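PDB 4O9D: Rik1-associated factor 1 from Schizosaccharomyces pombe, which serves in the Clr4 methyltransferase complex, which contributes to heterochromatin formation by methylating histone H3; this chain is the protein's WD-repeat propeller. Local coordinates for residues E28-T33 and A55-G60; D357-V362 and F375-S380; N379-Y384 and C397-D402. One frame throughout, in Å; residues are numbered along the deposited sequence.

Contact 1. Residues E28-T33 and A55-G60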
ATOM      1  N   GLU A  28      -9.696 -15.620  10.314  1.00 45.34           N
ATOM      2  CA  GLU A  28     -11.150 -15.716  10.236  1.00 46.68           C
ATOM      3  C   GLU A  28     -11.485 -15.149   8.904  1.00 50.63           C
ATOM      4  O   GLU A  28     -12.633 -14.819   8.593  1.00 57.31           O
ATOM      5  CB  GLU A  28     -11.797 -14.863  11.311  1.00 44.72           C
ATOM      6  CG  GLU A  28     -11.443 -15.352  12.691  1.00 50.24           C
ATOM      7  CD  GLU A  28     -11.738 -16.827  12.844  1.00 49.40           C
ATOM      8  OE1 GLU A  28     -12.797 -17.264  12.330  1.00 48.83           O
ATOM      9  OE2 GLU A  28     -10.908 -17.542  13.455  1.00 52.67           O
ATOM     10  N   THR A  29     -10.431 -15.048   8.114  1.00 48.60           N
ATOM     11  CA  THR A  29     -10.420 -14.198   6.966  1.00 51.73           C
ATOM     12  C   THR A  29     -11.146 -14.850   5.833  1.00 54.98           C
ATOM     13  O   THR A  29     -10.805 -15.966   5.421  1.00 55.10           O
ATOM     14  CB  THR A  29      -8.981 -13.900   6.538  1.00 46.02           C
ATOM     15  OG1 THR A  29      -8.360 -13.072   7.527  1.00 43.02           O
ATOM     16  CG2 THR A  29      -8.955 -13.201   5.195  1.00 44.32           C
ATOM     17  N   SER A  30     -12.173 -14.155   5.357  1.00 54.03           N
ATOM     18  CA  SER A  30     -12.717 -14.418   4.044  1.00 54.15           C
ATOM     19  C   SER A  30     -11.804 -13.688   3.066  1.00 52.67           C
ATOM     20  O   SER A  30     -11.664 -12.462   3.139  1.00 51.03           O
ATOM     21  CB  SER A  30     -14.151 -13.903   3.947  1.00 56.62           C
ATOM     22  OG  SER A  30     -14.238 -12.536   4.306  1.00 55.25           O
ATOM     23  N   GLY A  31     -11.146 -14.449   2.190  1.00 48.21           N
ATOM     24  CA  GLY A  31     -10.223 -13.884   1.222  1.00 46.14           C
ATOM     25  C   GLY A  31      -8.765 -13.855   1.679  1.00 43.95           C
ATOM     26  O   GLY A  31      -8.382 -14.472   2.675  1.00 44.31           O
ATOM     27  N   ASP A  32      -7.953 -13.127   0.925  1.00 37.24           N
ATOM     28  CA  ASP A  32      -6.565 -12.929   1.257  1.00 35.49           C
ATOM     29  C   ASP A  32      -6.399 -11.546   1.841  1.00 32.47           C
ATOM     30  O   ASP A  32      -6.905 -10.588   1.286  1.00 26.04           O
ATOM     31  CB  ASP A  32      -5.711 -13.042  -0.009  1.00 40.18           C
ATOM     32  CG  ASP A  32      -5.619 -14.464  -0.530  1.00 42.24           C
ATOM     33  OD1 ASP A  32      -5.795 -15.399   0.272  1.00 39.42           O
ATOM     34  OD2 ASP A  32      -5.366 -14.637  -1.746  1.00 45.36           O
ATOM     35  N   THR A  33      -5.670 -11.425   2.947  1.00 30.15           N
ATOM     36  CA  THR A  33      -5.406 -10.111   3.493  1.00 30.48           C
ATOM     37  C   THR A  33      -4.387  -9.392   2.613  1.00 30.55           C
ATOM     38  O   THR A  33      -3.246  -9.861   2.439  1.00 29.03           O
ATOM     39  CB  THR A  33      -4.948 -10.182   4.944  1.00 30.93           C
ATOM     40  OG1 THR A  33      -5.946 -10.871   5.709  1.00 28.71           O
ATOM     41  CG2 THR A  33      -4.748  -8.761   5.532  1.00 27.48           C
ATOM     42  N   ALA A  55     -17.099 -18.340  -2.268  1.00 68.61           N
ATOM     43  CA  ALA A  55     -16.796 -18.816  -0.920  1.00 60.21           C
ATOM     44  C   ALA A  55     -17.713 -18.253   0.164  1.00 62.32           C
ATOM     45  O   ALA A  55     -18.245 -17.139   0.043  1.00 62.36           O
ATOM     46  CB  ALA A  55     -15.338 -18.523  -0.578  1.00 64.54           C
ATOM     47  N   TYR A  56     -17.879 -19.049   1.221  1.00 60.74           N
ATOM     48  CA  TYR A  56     -18.676 -18.679   2.384  1.00 61.02           C
ATOM     49  C   TYR A  56     -17.860 -17.767   3.289  1.00 66.46           C
ATOM     50  O   TYR A  56     -16.721 -18.090   3.646  1.00 59.08           O
ATOM     51  CB  TYR A  56     -19.111 -19.939   3.147  1.00 59.25           C
ATOM     52  CG  TYR A  56     -19.883 -19.675   4.431  1.00 63.32           C
ATOM     53  CD1 TYR A  56     -21.092 -18.978   4.419  1.00 65.65           C
ATOM     54  CD2 TYR A  56     -19.411 -20.140   5.656  1.00 60.89           C
ATOM     55  CE1 TYR A  56     -21.798 -18.739   5.600  1.00 65.24           C
ATOM     56  CE2 TYR A  56     -20.109 -19.910   6.832  1.00 59.46           C
ATOM     57  CZ  TYR A  56     -21.298 -19.210   6.802  1.00 61.27           C
ATOM     58  OH  TYR A  56     -21.983 -18.983   7.981  1.00 62.31           O
ATOM     59  N   ASN A  57     -18.441 -16.627   3.661  1.00 60.74           N
ATOM     60  CA  ASN A  57     -17.748 -15.680   4.522  1.00 60.32           C
ATOM     61  C   ASN A  57     -18.685 -14.949   5.489  1.00 59.41           C
ATOM     62  O   ASN A  57     -19.121 -13.834   5.217  1.00 53.03           O
ATOM     63  CB  ASN A  57     -16.991 -14.671   3.665  1.00 61.86           C
ATOM     64  CG  ASN A  57     -17.909 -13.880   2.754  1.00 66.00           C
ATOM     65  OD1 ASN A  57     -19.115 -14.146   2.677  1.00 69.47           O
ATOM     66  ND2 ASN A  57     -17.342 -12.902   2.054  1.00 64.25           N
ATOM     67  N   ARG A  58     -18.980 -15.585   6.622  1.00 63.32           N
ATOM     68  CA  ARG A  58     -19.833 -14.987   7.647  1.00 60.48           C
ATOM     69  C   ARG A  58     -19.208 -13.678   8.121  1.00 61.04           C
ATOM     70  O   ARG A  58     -19.865 -12.637   8.147  1.00 62.63           O
ATOM     71  CB  ARG A  58     -19.997 -15.946   8.835  1.00 57.93           C
ATOM     72  CG  ARG A  58     -21.312 -15.784   9.616  1.00 61.93           C
ATOM     73  CD  ARG A  58     -21.085 -15.661  11.139  1.00 59.00           C
ATOM     74  NE  ARG A  58     -20.058 -16.583  11.633  1.00 65.47           N
ATOM     75  CZ  ARG A  58     -19.729 -16.731  12.915  1.00 64.29           C
ATOM     76  NH1 ARG A  58     -18.776 -17.598  13.266  1.00 62.12           N
ATOM     77  NH2 ARG A  58     -20.355 -16.020  13.848  1.00 59.57           N
ATOM     78  N   LEU A  59     -17.931 -13.752   8.497  1.00 59.65           N
ATOM     79  CA  LEU A  59     -17.149 -12.582   8.890  1.00 57.02           C
ATOM     80  C   LEU A  59     -16.064 -12.342   7.819  1.00 53.05           C
ATOM     81  O   LEU A  59     -15.933 -13.136   6.882  1.00 53.02           O
ATOM     82  CB  LEU A  59     -16.549 -12.786  10.292  1.00 46.14           C
ATOM     83  CG  LEU A  59     -17.532 -13.273  11.379  1.00 52.51           C
ATOM     84  CD1 LEU A  59     -16.809 -13.555  12.704  1.00 51.96           C
ATOM     85  CD2 LEU A  59     -18.703 -12.302  11.609  1.00 53.91           C
ATOM     86  N   GLY A  60     -15.307 -11.251   7.943  1.00 51.50           N
ATOM     87  CA  GLY A  60     -14.485 -10.756   6.843  1.00 35.66           C
ATOM     88  C   GLY A  60     -15.346  -9.775   6.084  1.00 43.34           C
ATOM     89  O   GLY A  60     -16.579  -9.888   6.157  1.00 54.63           O
TER

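Contact 2. Residues D357-V362 and F375-S380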
ATOM      1  N   ASP A 357       7.584 -17.940  -2.230  1.00 24.34           N
ATOM      2  CA  ASP A 357       8.105 -19.109  -1.537  1.00 28.76           C
ATOM      3  C   ASP A 357       7.555 -19.125  -0.106  1.00 30.17           C
ATOM      4  O   ASP A 357       7.818 -20.066   0.651  1.00 29.46           O
ATOM      5  CB  ASP A 357       9.664 -19.148  -1.540  1.00 24.36           C
ATOM      6  CG  ASP A 357      10.299 -17.824  -1.050  1.00 29.49           C
ATOM      7  OD1 ASP A 357       9.552 -16.850  -0.812  1.00 25.69           O
ATOM      8  OD2 ASP A 357      11.550 -17.745  -0.925  1.00 25.59           O
ATOM      9  N   GLY A 358       6.803 -18.083   0.272  1.00 22.93           N
ATOM     10  CA  GLY A 358       6.299 -17.987   1.630  1.00 23.24           C
ATOM     11  C   GLY A 358       7.320 -17.490   2.651  1.00 26.73           C
ATOM     12  O   GLY A 358       7.054 -17.474   3.851  1.00 28.14           O
ATOM     13  N   ILE A 359       8.494 -17.066   2.194  1.00 22.86           N
ATOM     14  CA  ILE A 359       9.543 -16.660   3.129  1.00 24.58           C
ATOM     15  C   ILE A 359       9.699 -15.152   3.193  1.00 26.24           C
ATOM     16  O   ILE A 359       9.620 -14.464   2.181  1.00 23.87           O
ATOM     17  CB  ILE A 359      10.920 -17.262   2.738  1.00 26.81           C
ATOM     18  CG1 ILE A 359      10.809 -18.775   2.481  1.00 29.83           C
ATOM     19  CG2 ILE A 359      11.972 -16.980   3.823  1.00 24.23           C
ATOM     20  CD1 ILE A 359      10.645 -19.606   3.743  1.00 33.81           C
ATOM     21  N   VAL A 360       9.934 -14.655   4.399  1.00 26.48           N
ATOM     22  CA  VAL A 360      10.339 -13.269   4.607  1.00 25.71           C
ATOM     23  C   VAL A 360      11.851 -13.258   4.775  1.00 24.88           C
ATOM     24  O   VAL A 360      12.370 -13.859   5.709  1.00 26.77           O
ATOM     25  CB  VAL A 360       9.661 -12.655   5.852  1.00 23.36           C
ATOM     26  CG1 VAL A 360      10.190 -11.245   6.112  1.00 22.78           C
ATOM     27  CG2 VAL A 360       8.126 -12.653   5.675  1.00 25.01           C
ATOM     28  N   LYS A 361      12.550 -12.600   3.854  1.00 21.11           N
ATOM     29  CA  LYS A 361      14.009 -12.582   3.856  1.00 24.11           C
ATOM     30  C   LYS A 361      14.505 -11.211   4.298  1.00 27.25           C
ATOM     31  O   LYS A 361      13.869 -10.183   3.982  1.00 21.39           O
ATOM     32  CB  LYS A 361      14.536 -12.953   2.463  1.00 25.54           C
ATOM     33  CG  LYS A 361      14.333 -14.449   2.134  1.00 22.05           C
ATOM     34  CD  LYS A 361      14.797 -14.812   0.739  1.00 18.93           C
ATOM     35  CE  LYS A 361      14.744 -16.343   0.545  1.00 25.50           C
ATOM     36  NZ  LYS A 361      15.705 -17.020   1.483  1.00 24.93           N
ATOM     37  N   VAL A 362      15.607 -11.205   5.056  1.00 19.48           N
ATOM     38  CA  VAL A 362      16.189  -9.965   5.584  1.00 20.65           C
ATOM     39  C   VAL A 362      17.529  -9.734   4.859  1.00 24.89           C
ATOM     40  O   VAL A 362      18.326 -10.675   4.736  1.00 23.55           O
ATOM     41  CB  VAL A 362      16.411 -10.012   7.124  1.00 21.49           C
ATOM     42  CG1 VAL A 362      16.997  -8.697   7.643  1.00 19.86           C
ATOM     43  CG2 VAL A 362      15.100 -10.349   7.878  1.00 25.42           C
ATOM     44  N   PHE A 375      13.519 -14.512   8.038  1.00 28.67           N
ATOM     45  CA  PHE A 375      12.830 -14.050   9.241  1.00 27.31           C
ATOM     46  C   PHE A 375      11.765 -15.037   9.655  1.00 32.27           C
ATOM     47  O   PHE A 375      11.643 -15.386  10.832  1.00 28.07           O
ATOM     48  CB  PHE A 375      12.167 -12.682   9.030  1.00 27.68           C
ATOM     49  CG  PHE A 375      11.405 -12.202  10.230  1.00 29.99           C
ATOM     50  CD1 PHE A 375      12.073 -11.772  11.363  1.00 30.45           C
ATOM     51  CD2 PHE A 375      10.011 -12.193  10.233  1.00 28.91           C
ATOM     52  CE1 PHE A 375      11.360 -11.342  12.484  1.00 35.68           C
ATOM     53  CE2 PHE A 375       9.286 -11.756  11.362  1.00 28.51           C
ATOM     54  CZ  PHE A 375       9.953 -11.344  12.477  1.00 28.99           C
ATOM     55  N   THR A 376      10.969 -15.470   8.686  1.00 27.76           N
ATOM     56  CA  THR A 376       9.907 -16.406   8.984  1.00 28.61           C
ATOM     57  C   THR A 376       9.475 -17.084   7.706  1.00 29.17           C
ATOM     58  O   THR A 376       9.925 -16.707   6.628  1.00 26.68           O
ATOM     59  CB  THR A 376       8.708 -15.709   9.671  1.00 32.67           C
ATOM     60  OG1 THR A 376       7.797 -16.695  10.158  1.00 33.13           O
ATOM     61  CG2 THR A 376       7.971 -14.744   8.705  1.00 29.55           C
ATOM     62  N   GLU A 377       8.684 -18.145   7.855  1.00 31.28           N
ATOM     63  CA  GLU A 377       8.133 -18.906   6.746  1.00 28.46           C
ATOM     64  C   GLU A 377       6.626 -19.099   6.957  1.00 34.25           C
ATOM     65  O   GLU A 377       6.182 -19.634   7.997  1.00 31.64           O
ATOM     66  CB  GLU A 377       8.797 -20.272   6.606  1.00 32.35           C
ATOM     67  CG  GLU A 377       8.036 -21.136   5.605  1.00 32.02           C
ATOM     68  CD  GLU A 377       8.754 -22.395   5.209  1.00 40.22           C
ATOM     69  OE1 GLU A 377       9.821 -22.690   5.785  1.00 44.78           O
ATOM     70  OE2 GLU A 377       8.237 -23.095   4.316  1.00 40.75           O
ATOM     71  N   MET A 378       5.836 -18.648   5.990  1.00 28.58           N
ATOM     72  CA  MET A 378       4.383 -18.791   6.086  1.00 32.30           C
ATOM     73  C   MET A 378       3.931 -19.975   5.221  1.00 33.06           C
ATOM     74  O   MET A 378       4.706 -20.484   4.417  1.00 34.02           O
ATOM     75  CB  MET A 378       3.681 -17.458   5.719  1.00 31.04           C
ATOM     76  CG  MET A 378       3.848 -16.364   6.825  1.00 24.97           C
ATOM     77  SD  MET A 378       2.663 -15.040   6.731  1.00 44.31           S
ATOM     78  CE  MET A 378       1.200 -15.845   7.356  1.00 33.36           C
ATOM     79  N   ASN A 379       2.689 -20.421   5.404  1.00 39.35           N
ATOM     80  CA  ASN A 379       2.206 -21.659   4.786  1.00 39.12           C
ATOM     81  C   ASN A 379       2.007 -21.585   3.283  1.00 36.24           C
ATOM     82  O   ASN A 379       1.857 -22.607   2.627  1.00 33.91           O
ATOM     83  CB  ASN A 379       0.880 -22.080   5.427  1.00 38.80           C
ATOM     84  CG  ASN A 379       1.069 -22.754   6.773  1.00 42.91           C
ATOM     85  OD1 ASN A 379       2.000 -23.534   6.964  1.00 43.00           O
ATOM     86  ND2 ASN A 379       0.181 -22.450   7.720  1.00 51.38           N
ATOM     87  N   SER A 380       1.976 -20.380   2.731  1.00 31.80           N
ATOM     88  CA  SER A 380       1.768 -20.223   1.299  1.00 30.07           C
ATOM     89  C   SER A 380       2.386 -18.888   0.821  1.00 32.05           C
ATOM     90  O   SER A 380       2.987 -18.164   1.614  1.00 31.14           O
ATOM     91  CB  SER A 380       0.260 -20.290   1.006  1.00 34.34           C
ATOM     92  OG  SER A 380      -0.005 -20.318  -0.388  1.00 38.81           O
TER

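Contact 3. Residues N379-Y384 and C397-D402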
ATOM      1  N   ASN A 379       2.689 -20.421   5.404  1.00 39.35           N
ATOM      2  CA  ASN A 379       2.206 -21.659   4.786  1.00 39.12           C
ATOM      3  C   ASN A 379       2.007 -21.585   3.283  1.00 36.24           C
ATOM      4  O   ASN A 379       1.857 -22.607   2.627  1.00 33.91           O
ATOM      5  CB  ASN A 379       0.880 -22.080   5.427  1.00 38.80           C
ATOM      6  CG  ASN A 379       1.069 -22.754   6.773  1.00 42.91           C
ATOM      7  OD1 ASN A 379       2.000 -23.534   6.964  1.00 43.00           O
ATOM      8  ND2 ASN A 379       0.181 -22.450   7.720  1.00 51.38           N
ATOM      9  N   SER A 380       1.976 -20.380   2.731  1.00 31.80           N
ATOM     10  CA  SER A 380       1.768 -20.223   1.299  1.00 30.07           C
ATOM     11  C   SER A 380       2.386 -18.888   0.821  1.00 32.05           C
ATOM     12  O   SER A 380       2.987 -18.164   1.614  1.00 31.14           O
ATOM     13  CB  SER A 380       0.260 -20.290   1.006  1.00 34.34           C
ATOM     14  OG  SER A 380      -0.005 -20.318  -0.388  1.00 38.81           O
ATOM     15  N   ALA A 381       2.251 -18.573  -0.463  1.00 30.85           N
ATOM     16  CA  ALA A 381       2.730 -17.286  -1.004  1.00 36.12           C
ATOM     17  C   ALA A 381       2.303 -16.068  -0.163  1.00 29.80           C
ATOM     18  O   ALA A 381       1.159 -15.964   0.260  1.00 28.03           O
ATOM     19  CB  ALA A 381       2.249 -17.105  -2.458  1.00 33.85           C
ATOM     20  N   ILE A 382       3.239 -15.157   0.073  1.00 28.81           N
ATOM     21  CA  ILE A 382       2.985 -13.938   0.830  1.00 25.49           C
ATOM     22  C   ILE A 382       2.089 -12.998   0.037  1.00 24.61           C
ATOM     23  O   ILE A 382       2.310 -12.781  -1.155  1.00 25.73           O
ATOM     24  CB  ILE A 382       4.324 -13.216   1.130  1.00 25.45           C
ATOM     25  CG1 ILE A 382       5.218 -14.090   2.017  1.00 27.96           C
ATOM     26  CG2 ILE A 382       4.088 -11.859   1.780  1.00 24.90           C
ATOM     27  CD1 ILE A 382       4.577 -14.430   3.353  1.00 29.28           C
ATOM     28  N   THR A 383       1.080 -12.426   0.679  1.00 21.96           N
ATOM     29  CA  THR A 383       0.221 -11.451  -0.018  1.00 27.13           C
ATOM     30  C   THR A 383       0.429  -9.999   0.436  1.00 26.95           C
ATOM     31  O   THR A 383       0.094  -9.065  -0.299  1.00 25.27           O
ATOM     32  CB  THR A 383      -1.289 -11.794   0.091  1.00 22.59           C
ATOM     33  OG1 THR A 383      -1.682 -11.882   1.465  1.00 23.01           O
ATOM     34  CG2 THR A 383      -1.599 -13.103  -0.615  1.00 27.31           C
ATOM     35  N   TYR A 384       0.985  -9.809   1.635  1.00 25.58           N
ATOM     36  CA  TYR A 384       1.250  -8.461   2.173  1.00 21.57           C
ATOM     37  C   TYR A 384       2.193  -8.545   3.348  1.00 24.05           C
ATOM     38  O   TYR A 384       2.213  -9.548   4.040  1.00 27.85           O
ATOM     39  CB  TYR A 384      -0.047  -7.797   2.672  1.00 31.95           C
ATOM     40  CG  TYR A 384       0.190  -6.378   3.153  1.00 27.35           C
ATOM     41  CD1 TYR A 384       0.145  -5.322   2.252  1.00 29.16           C
ATOM     42  CD2 TYR A 384       0.496  -6.101   4.473  1.00 23.54           C
ATOM     43  CE1 TYR A 384       0.374  -4.026   2.641  1.00 30.44           C
ATOM     44  CE2 TYR A 384       0.742  -4.770   4.883  1.00 29.55           C
ATOM     45  CZ  TYR A 384       0.665  -3.748   3.946  1.00 32.17           C
ATOM     46  OH  TYR A 384       0.894  -2.424   4.255  1.00 39.32           O
ATOM     47  N   CYS A 397       1.145 -11.587   5.803  1.00 23.86           N
ATOM     48  CA  CYS A 397      -0.049 -12.351   5.397  1.00 27.28           C
ATOM     49  C   CYS A 397       0.253 -13.255   4.206  1.00 24.75           C
ATOM     50  O   CYS A 397       1.135 -12.950   3.401  1.00 22.06           O
ATOM     51  CB  CYS A 397      -1.168 -11.406   4.987  1.00 25.03           C
ATOM     52  SG  CYS A 397      -1.385  -9.937   6.010  1.00 29.68           S
ATOM     53  N   CYS A 398      -0.499 -14.342   4.053  1.00 26.55           N
ATOM     54  CA  CYS A 398      -0.253 -15.248   2.926  1.00 27.02           C
ATOM     55  C   CYS A 398      -1.550 -15.725   2.303  1.00 32.24           C
ATOM     56  O   CYS A 398      -2.624 -15.504   2.841  1.00 30.31           O
ATOM     57  CB  CYS A 398       0.620 -16.439   3.346  1.00 30.80           C
ATOM     58  SG  CYS A 398      -0.151 -17.619   4.511  1.00 28.72           S
ATOM     59  N   VAL A 399      -1.445 -16.339   1.133  1.00 30.70           N
ATOM     60  CA  VAL A 399      -2.609 -16.851   0.453  1.00 36.12           C
ATOM     61  C   VAL A 399      -3.363 -17.811   1.364  1.00 36.10           C
ATOM     62  O   VAL A 399      -2.759 -18.681   1.960  1.00 29.64           O
ATOM     63  CB  VAL A 399      -2.219 -17.582  -0.831  1.00 36.92           C
ATOM     64  CG1 VAL A 399      -3.432 -18.274  -1.431  1.00 40.83           C
ATOM     65  CG2 VAL A 399      -1.610 -16.587  -1.825  1.00 31.67           C
ATOM     66  N   GLY A 400      -4.681 -17.631   1.471  1.00 35.10           N
ATOM     67  CA  GLY A 400      -5.508 -18.528   2.260  1.00 40.14           C
ATOM     68  C   GLY A 400      -5.935 -17.945   3.597  1.00 41.99           C
ATOM     69  O   GLY A 400      -6.506 -18.655   4.425  1.00 43.63           O
ATOM     70  N   GLY A 401      -5.638 -16.665   3.823  1.00 38.58           N
ATOM     71  CA  GLY A 401      -6.167 -15.964   4.975  1.00 34.47           C
ATOM     72  C   GLY A 401      -5.297 -15.865   6.216  1.00 33.99           C
ATOM     73  O   GLY A 401      -5.704 -15.204   7.175  1.00 33.83           O
ATOM     74  N   ASP A 402      -4.120 -16.494   6.234  1.00 30.21           N
ATOM     75  CA  ASP A 402      -3.254 -16.382   7.406  1.00 29.03           C
ATOM     76  C   ASP A 402      -2.750 -14.963   7.590  1.00 28.04           C
ATOM     77  O   ASP A 402      -2.283 -14.340   6.651  1.00 27.21           O
ATOM     78  CB  ASP A 402      -2.047 -17.325   7.319  1.00 29.16           C
ATOM     79  CG  ASP A 402      -2.376 -18.736   7.804  1.00 38.54           C
ATOM     80  OD1 ASP A 402      -3.381 -18.891   8.534  1.00 42.01           O
ATOM     81  OD2 ASP A 402      -1.643 -19.682   7.459  1.00 41.70           O
TER
HETATM   82  O   HOH W   1       0.937 -19.383   7.262  1.00 33.34           O

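Contact 1. Residues E28-T33 and A55-G60
The meeting of Ser30 with Leu59 and Gly60 is a loop-to-loop contact at the junction of two neighbouring blades of a WD-repeat beta-propeller. Residues 28-33 carry the chain from strand 21-26, at the edge of one blade, to strand 33-38, which opens the next; residues 55-60 belong to the long loop between the second and third strands of that next blade. Neither segment has regular structure, and the summed burial of 191 Å² is modest. The specific evidence rests on one hydroxyl. Ser30 OG donates to Leu59 O at 3.1 Å, lying in the carbonyl plane on a lone pair, with a C=O...donor angle of 124°. Its torsion (chi1 54°) sets OG between the backbone N and the carbonyl carbon, and from there it presses on the backbone of Gly60. A CB on Gly60 would point straight into this hydroxyl. Asn57 approaches the same serine from the other loop, though the modelled gap there is too short to be relied on. Ser30 O and Asp32 N bind Ser49 OG and Thr50 OG1, fastening the first loop to the end of strand 44-49. At Gly60 the approach is closest at CA, 3.1 Å from Ser30 OG.

Contact 2. Residues D357-V362 and F375-S380
Gly358 faces Met378 with a positive phi (79°): a CB there would run into the carbonyl oxygens of Met378 and Ser380, and into that of Asp357 just before it. Gly358 O accepts from Met378 N at 2.7 Å with a nearly straight N-H...O angle of 176°. Further along, strands 359-362 and 375-377 run antiparallel, 164° between their directions, but Val360 bonds to two successive residues: Val360 N donates to Thr376 O at 3.0 Å, while Val360 O receives Phe375 N at 2.7 Å. On one face of the sheet Ile359 CD1 lies along the Glu377 side chain, 3.5 Å from Glu377 CB; Glu377 OE2 forms a salt bridge with Lys323. On the other, Val360 CG2 meets Thr376 CG2 at 3.7 Å, and Thr376 OG1 bonds to Tyr406 OH. Val360 CG1 also packs beside Phe375 CB at 3.8 Å. Asp357 OD1 accepts from Ile359 N at 3.2 Å, met from above the carboxylate plane, which closes an Asx turn. The same oxygen bonds His319 ND1: an aspartate in the turn between the second and third strands, bonded to a histidine of the loop that enters the blade, is the Asp-His pair of the WD40 repeat.

Contact 3. Residues N379-Y384 and C397-D402
Ala381 to Tyr384 and Cys397 to Val399 form the firm half of a beta hairpin, the first two strands of the propeller blade that strand 21-26 completes from the other end of the chain. Three backbone bonds define it. Val399 N reaches Ala381 O at 2.8 Å, Cys397 N reaches Tyr384 O at 2.9 Å, and Thr383 N reaches Cys397 O at 2.8 Å from 40° above the carbonyl plane. Ile382 pairs with Cys398 but Tyr384 pairs with Cys397, so Thr383 is the extra residue of a beta bulge, and both polar backbone atoms of Cys397 are engaged by the bulged strand. Thr383 CG2 lies 3.7 Å from Val399 CG2, the two side chains crossing at about a right angle. Thr383 OG1, turned between its own backbone N and carbonyl carbon (chi1 57°), sits 3.6 Å from Cys397 CB and bonds Thr33 O of the next blade. An alanine at Thr383 would probably leave Thr33 O without this hydroxyl partner and open a gap beside Val399.

Past Val399 the contact slackens. A type II turn from Cys398 to Gly401, its Gly401 N to Cys398 O bond weak, precedes Asp402, and the exposed Asn379 lies across from Asp402. Asn379 ND2 makes a weak hydrogen bond to Asp402 OD2 at 3.3 Å, amide and carboxylate planes 47° apart. Asp402 OD1 is held by Asn27 ND2, which would help keep the carboxylate from turning. A water also bridges the two segments: it accepts from Asn379 N at 2.8 Å and donates to Asp402 OD2 at 2.6 Å.

Overall arrangement
Contacts 2 and 3 are hairpins within neighbouring blades and share Asn379 and Ser380, the connection from one blade to the next; their centres lie about 9 Å apart, and Met378 packs its CE 3.6 Å from Cys398 SG. Both rest on backbone bonds reinforced by apolar side chains, with polar side chains added at a turn and at a bulge. Contact 1 differs: it joins two irregular loops, buries least surface and depends on a single side-chain hydrogen bond. It belongs to the same seam as contact 3, where Asp32 OD1 meets Gly400 N at 2.8 Å. Contacts 1 and 2 do not touch. All three are partly buried; contact 3 lies nearest the chain's centre, about 16 Å between centres, against about 19 Å for contact 2 and 20 Å for contact 1.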